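Local coordinates for protein glycerol-3-phosphate dehydrogenase [NAD(+)] 1 (Saccharomyces cerevisiae, PDB 4FGW) that interconverts dihydroxyacetone phosphate and sn-glycerol 3-phosphate with NADH/NAD(+), driving the build-up of glycerol that protects yeast cells under hyperosmotic stress, at residues V213-K216 against V217-A220. Residues are numbered along the deposited sequence; the frame is centred on the assembly and turned at random.
Sequences VDHK and VLKA
Asp-214 is the N-cap of helix 215-222, and its carboxylate reaches forward over the first turn to accept the N-H of Val-217. This short helix links the neighbouring parallel strands 194-199 and 227-232 as the alpha part of a beta-alpha-beta unit in the NAD-binding, Rossmann-type half of the chain. At the cap, OD1 of Asp-214 accepts from Val-217 N at 3.1 Å with an N-H...O angle of 157°, the nitrogen lying close to the extension of the CG-OD1 bond. The carboxylate gets there because CG sits between the backbone N and the carbonyl carbon, chi1 49°. An alanine here takes away the carboxylate that caps Val-217 N, and the first turn would probably be less firmly held.

Leu-218 can be followed outward. Its CB leans on the carbonyl oxygens of Asp-214 and His-215; CG lies 3.5 Å from Asp-214 O, the same oxygen that receives Leu-218 N in the first regular helix bond, and 3.8 Å from Val-213 CG2. CD2 of Leu-218 also meets that methyl; its other methyl, CD1, lies 3.8 Å from Asp-214 O and stands obliquely to the His-215 imidazole. The ring's NE2 is hydrogen-bonded to Tyr-200 O. Beyond this turn, Leu-218 packs on Val-231 and Ile-148, against the sheet. Val-213, just before the cap, crosses Leu-218 at about a right angle and sets its CB 3.8 Å from CG1 of Val-217.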
ATOM      1  N   VAL A 213     -24.876 -16.660  14.661  1.00 85.79           N
ATOM      2  CA  VAL A 213     -24.168 -15.823  13.703  1.00 80.49           C
ATOM      3  C   VAL A 213     -22.937 -16.509  13.106  1.00 82.84           C
ATOM      4  O   VAL A 213     -22.137 -17.115  13.822  1.00 83.18           O
ATOM      5  CB  VAL A 213     -23.972 -14.316  14.104  1.00 80.39           C
ATOM      6  CG1 VAL A 213     -24.500 -14.009  15.503  1.00 81.75           C
ATOM      7  CG2 VAL A 213     -22.529 -13.830  13.930  1.00 76.23           C
ATOM      8  N   ASP A 214     -22.841 -16.442  11.775  1.00 77.11           N
ATOM      9  CA  ASP A 214     -21.743 -16.950  10.967  1.00 75.36           C
ATOM     10  C   ASP A 214     -21.275 -15.788  10.081  1.00 75.55           C
ATOM     11  O   ASP A 214     -21.746 -14.661  10.262  1.00 73.70           O
ATOM     12  CB  ASP A 214     -22.178 -18.189  10.139  1.00 80.23           C
ATOM     13  CG  ASP A 214     -23.473 -18.080   9.341  1.00 92.25           C
ATOM     14  OD1 ASP A 214     -23.875 -16.941   9.005  1.00 92.36           O
ATOM     15  OD2 ASP A 214     -24.060 -19.137   9.015  1.00 98.68           O
ATOM     16  N   HIS A 215     -20.365 -16.047   9.134  1.00 70.95           N
ATOM     17  CA  HIS A 215     -19.844 -15.012   8.243  1.00 67.16           C
ATOM     18  C   HIS A 215     -20.873 -14.468   7.262  1.00 71.38           C
ATOM     19  O   HIS A 215     -20.764 -13.312   6.862  1.00 69.47           O
ATOM     20  CB  HIS A 215     -18.568 -15.485   7.543  1.00 66.49           C
ATOM     21  CG  HIS A 215     -17.407 -15.647   8.475  1.00 69.28           C
ATOM     22  ND1 HIS A 215     -16.209 -16.173   8.039  1.00 70.73           N
ATOM     23  CD2 HIS A 215     -17.296 -15.337   9.789  1.00 70.83           C
ATOM     24  CE1 HIS A 215     -15.416 -16.178   9.098  1.00 70.01           C
ATOM     25  NE2 HIS A 215     -16.029 -15.684  10.172  1.00 70.51           N
ATOM     26  N   LYS A 216     -21.887 -15.278   6.911  1.00 70.97           N
ATOM     27  CA  LYS A 216     -22.982 -14.891   6.017  1.00 71.47           C
ATOM     28  C   LYS A 216     -23.866 -13.831   6.686  1.00 73.80           C
ATOM     29  O   LYS A 216     -24.229 -12.844   6.044  1.00 71.41           O
ATOM     30  CB  LYS A 216     -23.817 -16.117   5.599  1.00 77.99           C
ATOM     31  CG  LYS A 216     -23.124 -17.029   4.585  1.00 92.31           C
ATOM     32  CD  LYS A 216     -24.040 -17.427   3.424  1.00107.17           C
ATOM     33  CE  LYS A 216     -24.851 -18.679   3.673  1.00123.52           C
ATOM     34  NZ  LYS A 216     -25.656 -19.060   2.479  1.00135.58           N
ATOM     35  N   VAL A 217     -24.192 -14.038   7.987  1.00 71.82           N
ATOM     36  CA  VAL A 217     -25.001 -13.132   8.809  1.00 71.72           C
ATOM     37  C   VAL A 217     -24.261 -11.785   8.964  1.00 72.01           C
ATOM     38  O   VAL A 217     -24.870 -10.730   8.771  1.00 70.80           O
ATOM     39  CB  VAL A 217     -25.397 -13.793  10.161  1.00 78.10           C
ATOM     40  CG1 VAL A 217     -25.904 -12.771  11.172  1.00 77.67           C
ATOM     41  CG2 VAL A 217     -26.437 -14.894   9.951  1.00 82.12           C
ATOM     42  N   LEU A 218     -22.940 -11.840   9.248  1.00 66.06           N
ATOM     43  CA  LEU A 218     -22.075 -10.664   9.404  1.00 62.31           C
ATOM     44  C   LEU A 218     -21.896  -9.886   8.107  1.00 63.63           C
ATOM     45  O   LEU A 218     -21.815  -8.658   8.153  1.00 61.89           O
ATOM     46  CB  LEU A 218     -20.711 -11.030  10.014  1.00 60.82           C
ATOM     47  CG  LEU A 218     -20.742 -11.533  11.464  1.00 67.03           C
ATOM     48  CD1 LEU A 218     -19.418 -12.097  11.853  1.00 66.60           C
ATOM     49  CD2 LEU A 218     -21.169 -10.440  12.443  1.00 67.02           C
ATOM     50  N   LYS A 219     -21.856 -10.589   6.957  1.00 59.90           N
ATOM     51  CA  LYS A 219     -21.769  -9.974   5.632  1.00 58.26           C
ATOM     52  C   LYS A 219     -23.062  -9.224   5.352  1.00 63.70           C
ATOM     53  O   LYS A 219     -23.009  -8.076   4.933  1.00 63.74           O
ATOM     54  CB  LYS A 219     -21.498 -11.031   4.535  1.00 61.73           C
ATOM     55  CG  LYS A 219     -21.403 -10.470   3.105  1.00 69.78           C
ATOM     56  CD  LYS A 219     -20.013  -9.973   2.724  1.00 69.87           C
ATOM     57  CE  LYS A 219     -19.947  -9.596   1.260  1.00 70.56           C
ATOM     58  NZ  LYS A 219     -18.551  -9.655   0.738  1.00 76.14           N
ATOM     59  N   ALA A 220     -24.212  -9.856   5.623  1.00 62.80           N
ATOM     60  CA  ALA A 220     -25.537  -9.273   5.435  1.00 64.34           C
ATOM     61  C   ALA A 220     -25.793  -8.103   6.394  1.00 67.31           C
ATOM     62  O   ALA A 220     -26.470  -7.152   6.010  1.00 68.18           O
ATOM     63  CB  ALA A 220     -26.609 -10.341   5.609  1.00 68.77           C
TER